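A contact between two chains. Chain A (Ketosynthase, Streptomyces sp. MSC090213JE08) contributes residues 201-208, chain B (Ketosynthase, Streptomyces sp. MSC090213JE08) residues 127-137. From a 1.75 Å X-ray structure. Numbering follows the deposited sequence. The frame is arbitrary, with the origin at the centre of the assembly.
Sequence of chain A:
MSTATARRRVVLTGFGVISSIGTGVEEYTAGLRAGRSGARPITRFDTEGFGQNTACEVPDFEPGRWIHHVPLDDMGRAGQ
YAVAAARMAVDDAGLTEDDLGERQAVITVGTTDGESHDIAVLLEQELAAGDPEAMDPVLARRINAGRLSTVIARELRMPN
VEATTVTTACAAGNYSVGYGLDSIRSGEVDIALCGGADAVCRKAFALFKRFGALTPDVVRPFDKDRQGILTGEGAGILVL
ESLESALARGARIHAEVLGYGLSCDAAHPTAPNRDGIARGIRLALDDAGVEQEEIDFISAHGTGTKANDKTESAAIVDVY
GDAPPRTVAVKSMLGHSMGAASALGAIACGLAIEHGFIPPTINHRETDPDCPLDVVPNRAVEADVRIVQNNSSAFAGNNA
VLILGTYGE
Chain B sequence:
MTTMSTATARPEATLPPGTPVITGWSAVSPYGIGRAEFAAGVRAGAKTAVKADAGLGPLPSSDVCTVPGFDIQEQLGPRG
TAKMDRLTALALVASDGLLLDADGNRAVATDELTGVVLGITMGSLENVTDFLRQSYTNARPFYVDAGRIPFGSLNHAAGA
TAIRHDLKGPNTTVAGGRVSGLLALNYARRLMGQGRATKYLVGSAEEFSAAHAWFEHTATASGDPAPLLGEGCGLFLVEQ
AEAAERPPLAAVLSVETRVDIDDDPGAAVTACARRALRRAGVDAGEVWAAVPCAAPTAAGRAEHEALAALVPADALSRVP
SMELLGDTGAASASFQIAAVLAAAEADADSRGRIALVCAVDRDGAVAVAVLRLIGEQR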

ATOM      1  N   CYS A 201      -2.345 -13.580 -12.253  1.00 40.28           N
ATOM      2  CA  CYS A 201      -2.587 -14.673 -11.372  1.00 41.69           C
ATOM      3  C   CYS A 201      -4.028 -15.161 -11.539  1.00 40.27           C
ATOM      4  O   CYS A 201      -4.887 -14.449 -12.047  1.00 45.21           O
ATOM      5  CB  CYS A 201      -2.346 -14.329  -9.907  1.00 40.75           C
ATOM      6  SG  CYS A 201      -3.337 -12.906  -9.362  1.00 46.14           S
ATOM      7  N   ARG A 202      -4.240 -16.368 -11.048  1.00 43.98           N
ATOM      8  CA  ARG A 202      -5.535 -16.994 -11.087  1.00 48.42           C
ATOM      9  C   ARG A 202      -6.528 -16.191 -10.227  1.00 52.19           C
ATOM     10  O   ARG A 202      -7.668 -15.989 -10.639  1.00 46.88           O
ATOM     11  CB  ARG A 202      -5.377 -18.432 -10.631  1.00 50.53           C
ATOM     12  CG  ARG A 202      -6.675 -19.187 -10.456  1.00 53.28           C
ATOM     13  CD  ARG A 202      -6.326 -20.520  -9.830  1.00 58.34           C
ATOM     14  NE  ARG A 202      -7.484 -21.390  -9.798  1.00 63.82           N
ATOM     15  CZ  ARG A 202      -7.637 -22.472 -10.544  1.00 61.70           C
ATOM     16  NH1 ARG A 202      -6.823 -22.715 -11.559  1.00 63.62           N
ATOM     17  NH2 ARG A 202      -8.572 -23.339 -10.219  1.00 55.89           N
ATOM     18  N   LYS A 203      -6.077 -15.688  -9.072  1.00 44.40           N
ATOM     19  CA  LYS A 203      -6.966 -14.927  -8.186  1.00 47.11           C
ATOM     20  C   LYS A 203      -7.657 -13.807  -8.981  1.00 39.78           C
ATOM     21  O   LYS A 203      -8.896 -13.677  -8.943  1.00 44.88           O
ATOM     22  CB  LYS A 203      -6.211 -14.392  -6.962  1.00 50.20           C
ATOM     23  CG  LYS A 203      -7.016 -13.434  -6.074  1.00 50.89           C
ATOM     24  CD  LYS A 203      -6.120 -12.423  -5.360  1.00 59.81           C
ATOM     25  CE  LYS A 203      -6.864 -11.339  -4.606  1.00 66.61           C
ATOM     26  NZ  LYS A 203      -5.908 -10.410  -3.953  1.00 74.89           N
ATOM     27  N   ALA A 204      -6.873 -12.966  -9.678  1.00 41.26           N
ATOM     28  CA  ALA A 204      -7.393 -11.770 -10.370  1.00 39.37           C
ATOM     29  C   ALA A 204      -8.289 -12.180 -11.546  1.00 45.95           C
ATOM     30  O   ALA A 204      -9.306 -11.566 -11.810  1.00 45.41           O
ATOM     31  CB  ALA A 204      -6.284 -10.877 -10.852  1.00 45.13           C
ATOM     32  N   PHE A 205      -7.843 -13.187 -12.294  1.00 44.30           N
ATOM     33  CA  PHE A 205      -8.586 -13.698 -13.447  1.00 43.31           C
ATOM     34  C   PHE A 205      -9.969 -14.162 -12.997  1.00 38.59           C
ATOM     35  O   PHE A 205     -10.993 -13.740 -13.557  1.00 46.68           O
ATOM     36  CB  PHE A 205      -7.783 -14.841 -14.066  1.00 46.33           C
ATOM     37  CG  PHE A 205      -8.205 -15.144 -15.474  1.00 47.07           C
ATOM     38  CD1 PHE A 205      -8.191 -14.158 -16.442  1.00 48.86           C
ATOM     39  CD2 PHE A 205      -8.644 -16.402 -15.815  1.00 55.03           C
ATOM     40  CE1 PHE A 205      -8.568 -14.437 -17.746  1.00 53.66           C
ATOM     41  CE2 PHE A 205      -9.033 -16.668 -17.116  1.00 49.76           C
ATOM     42  CZ  PHE A 205      -8.974 -15.697 -18.073  1.00 49.29           C
ATOM     43  N   ALA A 206      -9.980 -15.015 -11.979  1.00 44.07           N
ATOM     44  CA  ALA A 206     -11.201 -15.585 -11.421  1.00 47.70           C
ATOM     45  C   ALA A 206     -12.083 -14.511 -10.788  1.00 49.89           C
ATOM     46  O   ALA A 206     -13.312 -14.539 -10.943  1.00 46.12           O
ATOM     47  CB  ALA A 206     -10.869 -16.644 -10.428  1.00 45.82           C
ATOM     48  N   LEU A 207     -11.466 -13.537 -10.114  1.00 47.14           N
ATOM     49  CA  LEU A 207     -12.228 -12.420  -9.555  1.00 47.82           C
ATOM     50  C   LEU A 207     -12.984 -11.689 -10.658  1.00 44.14           C
ATOM     51  O   LEU A 207     -14.214 -11.625 -10.614  1.00 49.27           O
ATOM     52  CB  LEU A 207     -11.255 -11.515  -8.788  1.00 49.71           C
ATOM     53  CG  LEU A 207     -11.658 -10.072  -8.495  1.00 54.21           C
ATOM     54  CD1 LEU A 207     -13.142  -9.864  -8.421  1.00 59.69           C
ATOM     55  CD2 LEU A 207     -10.976  -9.632  -7.195  1.00 55.54           C
ATOM     56  N   PHE A 208     -12.279 -11.220 -11.688  1.00 43.08           N
ATOM     57  CA  PHE A 208     -12.905 -10.411 -12.724  1.00 46.39           C
ATOM     58  C   PHE A 208     -13.860 -11.262 -13.563  1.00 48.34           C
ATOM     59  O   PHE A 208     -14.945 -10.817 -13.912  1.00 49.54           O
ATOM     60  CB  PHE A 208     -11.855  -9.653 -13.516  1.00 49.65           C
ATOM     61  CG  PHE A 208     -11.357  -8.489 -12.702  1.00 56.07           C
ATOM     62  CD1 PHE A 208     -12.101  -7.319 -12.628  1.00 61.16           C
ATOM     63  CD2 PHE A 208     -10.213  -8.601 -11.926  1.00 57.43           C
ATOM     64  CE1 PHE A 208     -11.664  -6.255 -11.857  1.00 67.69           C
ATOM     65  CE2 PHE A 208      -9.775  -7.533 -11.155  1.00 63.61           C
ATOM     66  CZ  PHE A 208     -10.509  -6.369 -11.115  1.00 68.51           C
TER
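Chain B, residues 127-137: NVTDFLRQSYT

Chain B lies across chain A as a helix, residues 127-137, packed on the first turns of the chain A helix that begins at A:Arg202. The N-to-C directions of the two helices make an angle of 76°, so they cross steeply and run neither parallel nor antiparallel, and the axes approach to 10.3 Å; the closest backbones are at A:Lys203 and B:Leu132, their CA atoms 6.5 Å apart.

A:Arg202 covers the most surface. Its CB points toward chain B, and with chi1 to chi3 all t the side chain runs extended to the C-terminal part of the partner helix. There A:Arg202 NE donates a hydrogen bond to B:Ser135 OG (2.7 Å), and A:Arg202 NH2 a weak one to B:Ser135 O (2.9 Å). The small serine meets the guanidinium at its edge, leaving the flat face free to stack on B:Tyr136: the planes lie 16° apart, with A:Arg202 CZ 3.9 Å from the ring centroid, an off-centre cation-pi contact.

B:Phe131 points toward chain A, and its flat apolar ring lies against A:Lys203, A:Ala206 and A:Leu207. B:Phe131 CZ touches A:Ala206 CB at 3.7 Å and A:Leu207 CB at 3.9 Å; the ring also reaches the chain A backbone, with B:Phe131 CZ 3.3 Å from A:Leu207 N, which lies at the ring edge, and B:Phe131 CE1 3.4 Å from A:Lys203 O.

A:Lys203 lays its aliphatic chain along the partner helix, A:Lys203 CD 3.6 Å from B:Val128 CG2 and A:Lys203 CB 4.0 Å from B:Leu132 CD2, while its ammonium is satisfied elsewhere in the structure.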

ATOM      1  N   ASN B 127      -9.490 -14.590   3.336  1.00 41.23           N
ATOM      2  CA  ASN B 127     -10.350 -14.310   2.218  1.00 40.47           C
ATOM      3  C   ASN B 127      -9.746 -14.902   0.929  1.00 45.66           C
ATOM      4  O   ASN B 127     -10.437 -15.622   0.158  1.00 41.30           O
ATOM      5  CB  ASN B 127     -10.622 -12.809   2.095  1.00 41.13           C
ATOM      6  CG  ASN B 127     -11.497 -12.469   0.928  1.00 42.79           C
ATOM      7  OD1 ASN B 127     -11.056 -12.583  -0.195  1.00 42.35           O
ATOM      8  ND2 ASN B 127     -12.718 -12.034   1.196  1.00 41.79           N
ATOM      9  N   VAL B 128      -8.462 -14.620   0.691  1.00 41.99           N
ATOM     10  CA  VAL B 128      -7.864 -14.891  -0.569  1.00 47.01           C
ATOM     11  C   VAL B 128      -7.682 -16.411  -0.709  1.00 39.03           C
ATOM     12  O   VAL B 128      -7.844 -16.922  -1.809  1.00 42.72           O
ATOM     13  CB  VAL B 128      -6.547 -14.136  -0.762  1.00 45.23           C
ATOM     14  CG1 VAL B 128      -5.482 -14.623   0.192  1.00 46.26           C
ATOM     15  CG2 VAL B 128      -6.064 -14.246  -2.200  1.00 51.00           C
ATOM     16  N   THR B 129      -7.340 -17.075   0.379  1.00 38.87           N
ATOM     17  CA  THR B 129      -7.104 -18.517   0.373  1.00 41.26           C
ATOM     18  C   THR B 129      -8.432 -19.269   0.284  1.00 44.82           C
ATOM     19  O   THR B 129      -8.513 -20.292  -0.339  1.00 45.80           O
ATOM     20  CB  THR B 129      -6.319 -19.045   1.577  1.00 41.24           C
ATOM     21  OG1 THR B 129      -6.956 -18.808   2.829  1.00 43.53           O
ATOM     22  CG2 THR B 129      -4.902 -18.511   1.580  1.00 43.04           C
ATOM     23  N   ASP B 130      -9.481 -18.733   0.901  1.00 44.00           N
ATOM     24  CA  ASP B 130     -10.813 -19.328   0.741  1.00 45.13           C
ATOM     25  C   ASP B 130     -11.246 -19.199  -0.721  1.00 47.40           C
ATOM     26  O   ASP B 130     -11.754 -20.156  -1.287  1.00 46.56           O
ATOM     27  CB  ASP B 130     -11.841 -18.735   1.701  1.00 45.43           C
ATOM     28  CG  ASP B 130     -11.733 -19.187   3.141  1.00 49.54           C
ATOM     29  OD1 ASP B 130     -10.938 -20.114   3.455  1.00 49.63           O
ATOM     30  OD2 ASP B 130     -12.442 -18.571   3.962  1.00 52.76           O
ATOM     31  N   PHE B 131     -11.050 -18.020  -1.324  1.00 42.85           N
ATOM     32  CA  PHE B 131     -11.380 -17.738  -2.685  1.00 42.55           C
ATOM     33  C   PHE B 131     -10.635 -18.734  -3.577  1.00 50.68           C
ATOM     34  O   PHE B 131     -11.202 -19.386  -4.461  1.00 41.91           O
ATOM     35  CB  PHE B 131     -11.025 -16.301  -3.037  1.00 45.25           C
ATOM     36  CG  PHE B 131     -11.167 -15.892  -4.477  1.00 46.95           C
ATOM     37  CD1 PHE B 131     -10.198 -16.178  -5.423  1.00 50.20           C
ATOM     38  CD2 PHE B 131     -12.271 -15.161  -4.885  1.00 53.89           C
ATOM     39  CE1 PHE B 131     -10.342 -15.768  -6.738  1.00 55.79           C
ATOM     40  CE2 PHE B 131     -12.390 -14.717  -6.192  1.00 50.62           C
ATOM     41  CZ  PHE B 131     -11.439 -15.028  -7.122  1.00 53.02           C
ATOM     42  N   LEU B 132      -9.339 -18.871  -3.330  1.00 45.57           N
ATOM     43  CA  LEU B 132      -8.566 -19.763  -4.204  1.00 47.07           C
ATOM     44  C   LEU B 132      -8.940 -21.225  -3.955  1.00 43.64           C
ATOM     45  O   LEU B 132      -8.995 -22.011  -4.932  1.00 48.97           O
ATOM     46  CB  LEU B 132      -7.077 -19.495  -4.008  1.00 44.61           C
ATOM     47  CG  LEU B 132      -6.596 -18.193  -4.638  1.00 42.36           C
ATOM     48  CD1 LEU B 132      -5.188 -17.880  -4.186  1.00 42.36           C
ATOM     49  CD2 LEU B 132      -6.646 -18.242  -6.149  1.00 43.99           C
ATOM     50  N   ARG B 133      -9.196 -21.604  -2.710  1.00 45.97           N
ATOM     51  CA  ARG B 133      -9.606 -22.997  -2.437  1.00 49.47           C
ATOM     52  C   ARG B 133     -10.877 -23.264  -3.264  1.00 57.20           C
ATOM     53  O   ARG B 133     -10.960 -24.273  -3.947  1.00 50.63           O
ATOM     54  CB  ARG B 133      -9.733 -23.268  -0.937  1.00 57.23           C
ATOM     55  CG  ARG B 133      -8.385 -23.407  -0.237  1.00 65.49           C
ATOM     56  CD  ARG B 133      -8.463 -23.566   1.274  1.00 70.28           C
ATOM     57  NE  ARG B 133      -9.073 -24.829   1.670  1.00 74.02           N
ATOM     58  CZ  ARG B 133      -8.451 -26.012   1.706  1.00 78.83           C
ATOM     59  NH1 ARG B 133      -7.191 -26.132   1.333  1.00 72.51           N
ATOM     60  NH2 ARG B 133      -9.098 -27.080   2.127  1.00 80.38           N
ATOM     61  N   GLN B 134     -11.817 -22.310  -3.289  1.00 46.13           N
ATOM     62  CA  GLN B 134     -13.049 -22.491  -4.025  1.00 48.61           C
ATOM     63  C   GLN B 134     -12.748 -22.618  -5.522  1.00 52.18           C
ATOM     64  O   GLN B 134     -13.284 -23.498  -6.208  1.00 51.56           O
ATOM     65  CB  GLN B 134     -14.031 -21.354  -3.727  1.00 45.89           C
ATOM     66  CG  GLN B 134     -14.648 -21.421  -2.340  1.00 53.47           C
ATOM     67  CD  GLN B 134     -15.185 -20.072  -1.922  1.00 57.74           C
ATOM     68  OE1 GLN B 134     -15.186 -19.111  -2.693  1.00 51.97           O
ATOM     69  NE2 GLN B 134     -15.597 -19.973  -0.670  1.00 70.16           N
ATOM     70  N   SER B 135     -11.867 -21.756  -6.020  1.00 45.45           N
ATOM     71  CA  SER B 135     -11.460 -21.742  -7.361  1.00 47.10           C
ATOM     72  C   SER B 135     -10.934 -23.120  -7.776  1.00 49.30           C
ATOM     73  O   SER B 135     -11.147 -23.526  -8.881  1.00 47.52           O
ATOM     74  CB  SER B 135     -10.390 -20.725  -7.561  1.00 49.82           C
ATOM     75  OG  SER B 135      -9.930 -20.748  -8.890  1.00 52.01           O
ATOM     76  N   TYR B 136     -10.198 -23.775  -6.886  1.00 47.19           N
ATOM     77  CA  TYR B 136      -9.538 -25.041  -7.233  1.00 57.76           C
ATOM     78  C   TYR B 136     -10.517 -26.218  -7.145  1.00 57.69           C
ATOM     79  O   TYR B 136     -10.379 -27.167  -7.904  1.00 68.87           O
ATOM     80  CB  TYR B 136      -8.309 -25.296  -6.357  1.00 53.31           C
ATOM     81  CG  TYR B 136      -7.084 -24.550  -6.825  1.00 55.26           C
ATOM     82  CD1 TYR B 136      -6.519 -24.815  -8.065  1.00 58.96           C
ATOM     83  CD2 TYR B 136      -6.497 -23.561  -6.047  1.00 54.40           C
ATOM     84  CE1 TYR B 136      -5.402 -24.129  -8.523  1.00 61.08           C
ATOM     85  CE2 TYR B 136      -5.396 -22.857  -6.498  1.00 51.78           C
ATOM     86  CZ  TYR B 136      -4.836 -23.142  -7.730  1.00 62.48           C
ATOM     87  OH  TYR B 136      -3.733 -22.461  -8.159  1.00 54.37           O
ATOM     88  N   THR B 137     -11.460 -26.165  -6.204  1.00 52.38           N
ATOM     89  CA  THR B 137     -12.219 -27.353  -5.762  1.00 56.11           C
ATOM     90  C   THR B 137     -13.695 -27.321  -6.204  1.00 60.39           C
ATOM     91  O   THR B 137     -14.371 -28.328  -6.109  1.00 65.21           O
ATOM     92  CB  THR B 137     -12.155 -27.496  -4.239  1.00 59.31           C
ATOM     93  OG1 THR B 137     -12.783 -26.349  -3.665  1.00 56.73           O
ATOM     94  CG2 THR B 137     -10.741 -27.665  -3.725  1.00 55.66           C
TER